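Local coordinates for protein aminotransferase, class III (Thermomicrobium roseum, PDB 6IO1) that probably catalyses pyridoxal-phosphate-dependent transamination as an (S)-enantioselective omega-transaminase, here with the cofactor in its aminated (PMP) form, at residues Val45-Ala48 with Arg52-Asp55; His67-Leu72 with Ser293-Leu298; Ala101-Glu106 with Val333-Leu338. All blocks are in the same frame, centred on the assembly; numbering follows the deposited sequence.

Contact 1: residues Val45-Ala48 with Arg52-Asp55; sequences VWDA and RYLD
Y53 OH gives its proton to D47 OD2 over 2.7 Å, the shortest polar bond between strands 45-47 and 52-55. The hydroxyl meets the anti side of that oxygen, 34° out of the carboxylate plane, and D47 meets the edge of the Y53 ring, with carboxylate and ring planes 66° apart. D47 CG sits between the backbone N and the carbonyl carbon (chi1 68°), which swings the acid across to the neighbouring strand; its other oxygen, OD1, takes the backbone N of K51 in the turn. One carboxylate therefore ties the turn on one side and the tyrosine on the other. Next comes the backbone pairing: V45 and Y53 form an antiparallel hydrogen-bonded pair, with V45 N to Y53 O at 2.9 Å and Y53 N to V45 O at 2.8 Å, both nearly straight. On the face shared by V45 and Y53, V45 CG2 packs against Y53 CB at 3.8 Å. W46 and R52, a non-hydrogen-bonded pair, use the other face. Here the arginine contributes its aliphatic stem: R52 CG lies over the five-membered ring of W46, 3.7 Å from its centroid, while the guanidinium runs on to a cation-pi contact with W44. A phenylalanine in place of Y53 would keep the ring but would probably leave D47 OD2 without the phenol proton that meets it across the hairpin. D55, further along, lends OD2 to H67 and OD1 to the backbone N of G59. The chemistry thus divides the hairpin: a buried acid-phenol bond beside the turn on one face, and an indole covered by methylenes on the more exposed one, where the charge of R52 can probably stay near solvent and the W44 ring.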
# COMPACT_ATOMS: atom_id res chain seq x y z
N VAL B 45 8.37 10.13 23.14
CA VAL B 45 6.95 10.24 22.84
C VAL B 45 6.21 10.36 24.17
O VAL B 45 6.73 10.01 25.23
CB VAL B 45 6.41 9.04 22.03
CG1 VAL B 45 6.98 9.04 20.62
CG2 VAL B 45 6.72 7.73 22.74
N TRP B 46 5.01 10.91 24.11
CA TRP B 46 4.18 11.08 25.29
C TRP B 46 2.80 10.48 25.04
O TRP B 46 2.25 10.62 23.94
CB TRP B 46 4.04 12.55 25.69
CG TRP B 46 5.30 13.13 26.27
CD1 TRP B 46 5.58 13.29 27.60
CD2 TRP B 46 6.43 13.64 25.56
NE1 TRP B 46 6.82 13.86 27.75
CE2 TRP B 46 7.36 14.08 26.51
CE3 TRP B 46 6.74 13.76 24.20
CZ2 TRP B 46 8.59 14.64 26.15
CZ3 TRP B 46 7.96 14.30 23.84
CH2 TRP B 46 8.87 14.74 24.82
N ASP B 47 2.25 9.81 26.05
CA ASP B 47 0.93 9.23 25.89
C ASP B 47 -0.15 10.25 26.27
O ASP B 47 0.14 11.38 26.66
CB ASP B 47 0.80 7.92 26.68
CG ASP B 47 0.83 8.11 28.20
OD1 ASP B 47 0.73 9.25 28.70
OD2 ASP B 47 0.93 7.09 28.91
N ALA B 48 -1.41 9.84 26.15
CA ALA B 48 -2.53 10.75 26.39
C ALA B 48 -2.59 11.24 27.83
O ALA B 48 -3.17 12.29 28.09
CB ALA B 48 -3.85 10.07 26.01
N ARG B 52 5.89 9.92 29.69
CA ARG B 52 6.91 9.96 28.66
C ARG B 52 7.52 8.58 28.45
O ARG B 52 7.71 7.82 29.40
CB ARG B 52 8.01 10.97 29.00
CG ARG B 52 8.96 11.26 27.84
CD ARG B 52 10.19 12.02 28.30
NE ARG B 52 11.02 11.22 29.20
CZ ARG B 52 12.20 11.62 29.66
NH1 ARG B 52 12.69 12.80 29.32
NH2 ARG B 52 12.89 10.83 30.48
N TYR B 53 7.82 8.26 27.19
CA TYR B 53 8.42 7.00 26.79
C TYR B 53 9.54 7.28 25.81
O TYR B 53 9.51 8.27 25.07
CB TYR B 53 7.41 6.06 26.12
CG TYR B 53 6.15 5.77 26.90
CD1 TYR B 53 5.10 6.68 26.92
CD2 TYR B 53 6.00 4.58 27.60
CE1 TYR B 53 3.94 6.42 27.63
CE2 TYR B 53 4.84 4.31 28.31
CZ TYR B 53 3.82 5.23 28.32
OH TYR B 53 2.67 4.97 29.02
N LEU B 54 10.54 6.41 25.81
CA LEU B 54 11.57 6.41 24.79
C LEU B 54 11.10 5.53 23.64
O LEU B 54 10.76 4.36 23.85
CB LEU B 54 12.90 5.91 25.34
CG LEU B 54 14.17 6.21 24.53
CD1 LEU B 54 15.38 6.29 25.45
CD2 LEU B 54 14.41 5.17 23.44
N ASP B 55 11.08 6.09 22.43
CA ASP B 55 10.60 5.38 21.25
C ASP B 55 11.71 4.44 20.79
O ASP B 55 12.41 4.67 19.80
CB ASP B 55 10.20 6.37 20.16
CG ASP B 55 9.24 5.77 19.16
OD1 ASP B 55 9.00 4.55 19.21
OD2 ASP B 55 8.71 6.53 18.32

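Contact 2: residues His67-Leu72 with Ser293-Leu298; sequences HGRREL and SGYVPL
Two hydrogen bonds grip Y295 OH: it accepts the backbone N-H of R69 at 3.1 Å, with an angle of 163° at the hydrogen, and it also hydrogen-bonds to the carbonyl O of G66, just ahead of 67-72. G68 N comes almost as near, 3.2 Å from Y295 OH, but its angle is too poor for a bond. The phenol oxygen is thus lodged in the bend that leads into helix 70-82, against backbone rather than a charged group. R69 adds methylene contact, its CG 3.4 Å from Y295 OH, before the chain bends at chi2 and carries the guanidinium elsewhere: NE to the carbonyl O of I65, NH1 to a salt bridge with E344.

Further down the ring, the L72 CD2 methyl sits above the ring centre, 3.4 Å from the centroid of Y295 and only 13° off the normal, a close CH-pi contact in which one methyl covers one face. Y295 CG is anti to the carbonyl carbon (chi1 -79°), which sends the ring from the loop across to the start of the helix; L72 CB adds a touch at 3.7 Å to Y295 CD2. The hydroxyl bonds hold the far end of the ring while the leucine covers one face.

In the neighbouring subunit, A84 packs on Y295 and H327 NE2 bonds to G294 O. R69 stands at the N-cap position of helix 70-82. The arrangement docks a helix-start loop, through one tyrosine, on the loop between strands 284-287 and 299-304, in the sheet that also holds strand 112-118, at the dimer interface of this class-III aminotransferase.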
# COMPACT_ATOMS: atom_id res chain seq x y z
N HIS B 67 11.44 12.35 15.89
CA HIS B 67 10.18 13.07 15.84
C HIS B 67 10.42 14.58 15.90
O HIS B 67 11.48 15.06 16.32
CB HIS B 67 9.26 12.66 16.99
CG HIS B 67 8.96 11.19 17.05
ND1 HIS B 67 8.08 10.58 16.18
CD2 HIS B 67 9.40 10.23 17.89
CE1 HIS B 67 8.01 9.29 16.47
NE2 HIS B 67 8.80 9.05 17.50
N GLY B 68 9.41 15.33 15.47
CA GLY B 68 9.38 16.77 15.66
C GLY B 68 10.22 17.61 14.72
O GLY B 68 10.57 18.74 15.07
N ARG B 69 10.55 17.10 13.53
CA ARG B 69 11.34 17.86 12.58
C ARG B 69 10.42 18.80 11.80
O ARG B 69 9.67 18.36 10.92
CB ARG B 69 12.09 16.92 11.64
CG ARG B 69 13.05 16.00 12.37
CD ARG B 69 14.39 16.67 12.62
NE ARG B 69 15.42 15.70 13.00
CZ ARG B 69 16.72 15.93 12.93
NH1 ARG B 69 17.17 17.10 12.49
NH2 ARG B 69 17.58 14.99 13.29
N ARG B 70 10.47 20.09 12.14
CA ARG B 70 9.62 21.08 11.48
C ARG B 70 9.95 21.25 10.00
O ARG B 70 9.09 21.71 9.24
CB ARG B 70 9.72 22.42 12.20
CG ARG B 70 9.18 22.39 13.62
CD ARG B 70 8.72 23.76 14.10
NE ARG B 70 9.71 24.80 13.86
CZ ARG B 70 9.42 26.08 13.65
NH1 ARG B 70 8.15 26.48 13.64
NH2 ARG B 70 10.38 26.96 13.44
N GLU B 71 11.17 20.91 9.58
CA GLU B 71 11.53 21.03 8.17
C GLU B 71 10.65 20.14 7.30
O GLU B 71 10.17 20.57 6.24
CB GLU B 71 13.00 20.68 7.98
CG GLU B 71 13.97 21.59 8.72
CD GLU B 71 14.37 21.04 10.08
OE1 GLU B 71 13.54 20.36 10.71
OE2 GLU B 71 15.51 21.29 10.51
N LEU B 72 10.41 18.90 7.74
CA LEU B 72 9.57 17.99 6.97
C LEU B 72 8.12 18.47 6.95
O LEU B 72 7.44 18.36 5.92
CB LEU B 72 9.67 16.57 7.55
CG LEU B 72 10.83 15.69 7.05
CD1 LEU B 72 12.18 16.37 7.18
CD2 LEU B 72 10.84 14.36 7.79
N SER B 293 11.37 8.91 7.04
CA SER B 293 11.36 8.81 8.49
C SER B 293 9.96 8.55 9.03
O SER B 293 9.66 8.85 10.19
CB SER B 293 11.97 10.05 9.15
OG SER B 293 13.38 9.99 9.12
N GLY B 294 9.08 7.99 8.20
CA GLY B 294 7.71 7.72 8.58
C GLY B 294 6.80 8.92 8.59
O GLY B 294 5.62 8.78 8.95
N TYR B 295 7.29 10.10 8.20
CA TYR B 295 6.46 11.30 8.24
C TYR B 295 5.32 11.23 7.23
O TYR B 295 4.22 11.74 7.50
CB TYR B 295 7.33 12.54 8.01
CG TYR B 295 8.09 12.98 9.24
CD1 TYR B 295 9.00 12.13 9.86
CD2 TYR B 295 7.91 14.24 9.78
CE1 TYR B 295 9.70 12.52 10.99
CE2 TYR B 295 8.60 14.65 10.91
CZ TYR B 295 9.49 13.78 11.51
OH TYR B 295 10.19 14.18 12.63
N VAL B 296 5.55 10.62 6.07
CA VAL B 296 4.51 10.40 5.07
C VAL B 296 4.71 9.00 4.49
O VAL B 296 5.86 8.59 4.27
CB VAL B 296 4.55 11.47 3.96
CG1 VAL B 296 3.45 11.23 2.94
CG2 VAL B 296 4.42 12.87 4.54
N PRO B 297 3.64 8.23 4.26
CA PRO B 297 3.81 6.89 3.68
C PRO B 297 4.49 6.95 2.32
O PRO B 297 4.00 7.59 1.39
CB PRO B 297 2.38 6.37 3.58
CG PRO B 297 1.64 7.10 4.65
CD PRO B 297 2.25 8.47 4.69
N LEU B 298 5.63 6.27 2.22
CA LEU B 298 6.37 6.21 0.96
C LEU B 298 7.19 4.93 0.91
O LEU B 298 7.72 4.48 1.92
CB LEU B 298 7.29 7.43 0.79
CG LEU B 298 8.05 7.50 -0.53
CD1 LEU B 298 7.10 7.42 -1.71
CD2 LEU B 298 8.88 8.77 -0.60

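Contact 3: residues Ala101-Glu106 with Val333-Leu338; sequences AARLAE and VALRNL
R103 reaches from helix 95-107 to helix 328-344 with its chain extended from CG to NE. CG is anti to the backbone N (chi1 -166°), and chi2 and chi3 stay extended too, so the arginine spans the gap at nearly full length. Its guanidinium arrives beside the carbonyl of L335 and the CB of L338. R103 NH1 stands 3.1 Å from L335 O, but the angle at the hydrogen is only 121°, which makes this a weak bond; the stronger partner of NH1 is D339, whose OD1 forms a salt bridge with it. A backbone carbonyl and an acid one turn apart along the helix therefore share the same nitrogen.

L338 passes the arginine in the opposite direction. Its CB lies over the guanidinium of R103, 3.9 Å above the plane and over its centre, so the flat group rests on a methylene. L335 meets the arginine earlier along its stem: L335 CD2 is 4.0 Å from R103 CD, the two side chains running obliquely to each other. L104, one residue on from R103, offers CD2 to L338 CD1 at 4.2 Å, the two leucines crossing at about a right angle. Behind them L104 also packs on F115 and F117 of strand 112-118, while L338 reaches L100 and L107 of helix 95-107.

The short helix segments run 37° apart with axes 11.3 Å at closest approach, a wide spacing for two helices, which leucines and one long arginine bridge. This is the packing of two roughly co-directional helices, a partly buried contact between helix 95-107 and helix 328-344 beside strand 112-118 of the sheet that also holds strands 284-287 and 299-304.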
# COMPACT_ATOMS: atom_id res chain seq x y z
N ALA B 101 13.58 10.52 -7.78
CA ALA B 101 14.08 9.41 -8.58
C ALA B 101 15.53 9.62 -8.98
O ALA B 101 16.36 8.71 -8.86
CB ALA B 101 13.20 9.22 -9.82
N ALA B 102 15.87 10.83 -9.44
CA ALA B 102 17.26 11.11 -9.82
C ALA B 102 18.19 11.01 -8.62
O ALA B 102 19.29 10.44 -8.71
CB ALA B 102 17.36 12.49 -10.47
N ARG B 103 17.77 11.56 -7.48
CA ARG B 103 18.60 11.53 -6.28
C ARG B 103 18.84 10.10 -5.82
O ARG B 103 19.95 9.75 -5.41
CB ARG B 103 17.95 12.36 -5.18
CG ARG B 103 18.87 12.67 -4.02
CD ARG B 103 18.28 13.78 -3.17
NE ARG B 103 19.22 14.26 -2.17
CZ ARG B 103 18.89 15.11 -1.20
NH1 ARG B 103 17.65 15.56 -1.10
NH2 ARG B 103 19.81 15.51 -0.33
N LEU B 104 17.80 9.26 -5.86
CA LEU B 104 17.97 7.86 -5.50
C LEU B 104 18.87 7.13 -6.48
O LEU B 104 19.61 6.23 -6.09
CB LEU B 104 16.60 7.17 -5.42
CG LEU B 104 15.70 7.60 -4.25
CD1 LEU B 104 14.41 6.81 -4.26
CD2 LEU B 104 16.43 7.45 -2.93
N ALA B 105 18.80 7.50 -7.77
CA ALA B 105 19.74 6.94 -8.73
C ALA B 105 21.17 7.26 -8.34
O ALA B 105 22.07 6.43 -8.49
CB ALA B 105 19.43 7.46 -10.14
N GLU B 106 21.41 8.47 -7.84
CA GLU B 106 22.75 8.81 -7.36
C GLU B 106 23.10 8.02 -6.10
O GLU B 106 24.20 7.45 -6.00
CB GLU B 106 22.86 10.31 -7.08
CG GLU B 106 24.18 10.70 -6.42
CD GLU B 106 24.41 12.19 -6.40
OE1 GLU B 106 25.01 12.69 -5.42
OE2 GLU B 106 24.00 12.87 -7.36
N VAL B 333 8.69 15.38 1.09
CA VAL B 333 9.11 15.08 2.45
C VAL B 333 10.33 14.16 2.43
O VAL B 333 11.23 14.29 3.26
CB VAL B 333 7.94 14.47 3.25
CG1 VAL B 333 8.43 13.90 4.57
CG2 VAL B 333 6.86 15.51 3.48
N ALA B 334 10.36 13.22 1.49
CA ALA B 334 11.52 12.33 1.35
C ALA B 334 12.77 13.11 0.98
O ALA B 334 13.86 12.82 1.48
CB ALA B 334 11.24 11.25 0.31
N LEU B 335 12.64 14.09 0.09
CA LEU B 335 13.79 14.91 -0.29
C LEU B 335 14.33 15.67 0.92
O LEU B 335 15.55 15.71 1.15
CB LEU B 335 13.42 15.87 -1.41
CG LEU B 335 13.15 15.25 -2.78
CD1 LEU B 335 12.61 16.30 -3.75
CD2 LEU B 335 14.41 14.61 -3.34
N ARG B 336 13.43 16.27 1.71
CA ARG B 336 13.88 16.99 2.90
C ARG B 336 14.51 16.04 3.92
O ARG B 336 15.53 16.36 4.55
CB ARG B 336 12.71 17.75 3.52
CG ARG B 336 13.12 18.99 4.29
CD ARG B 336 13.60 20.09 3.36
NE ARG B 336 14.13 21.23 4.10
CZ ARG B 336 15.39 21.33 4.51
NH1 ARG B 336 16.26 20.36 4.23
NH2 ARG B 336 15.79 22.40 5.18
N ASN B 337 13.89 14.87 4.11
CA ASN B 337 14.43 13.87 5.03
C ASN B 337 15.81 13.41 4.60
O ASN B 337 16.69 13.21 5.44
CB ASN B 337 13.46 12.68 5.11
CG ASN B 337 13.94 11.61 6.06
OD1 ASN B 337 14.01 11.82 7.27
ND2 ASN B 337 14.27 10.44 5.52
N LEU B 338 16.01 13.22 3.29
CA LEU B 338 17.33 12.86 2.78
C LEU B 338 18.33 13.99 3.00
O LEU B 338 19.50 13.73 3.31
CB LEU B 338 17.24 12.50 1.30
CG LEU B 338 16.61 11.14 0.99
CD1 LEU B 338 16.63 10.86 -0.50
CD2 LEU B 338 17.33 10.04 1.76

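From the N terminus, contact 1 comes first: the four-residue turn 48-51 joins strands 44-47 and 52-55 into a hairpin, part of the sheet that also holds strands 413-418 and 421-424. The chain then starts contacts 2 and 3, whose segments alternate, so their long loops of 220 and 226 residues cross instead of nesting. Both bring the chain after strand 284-287 back to earlier helices, 70-82 and 95-107. The D55-H67 bond links contact 1 to contact 2, and a probable hydrogen bond from S293 OG to N337 OD1 (2.7 Å) joins contact 2 to contact 3, while contacts 1 and 3 stay about 13 Å apart at nearest atoms.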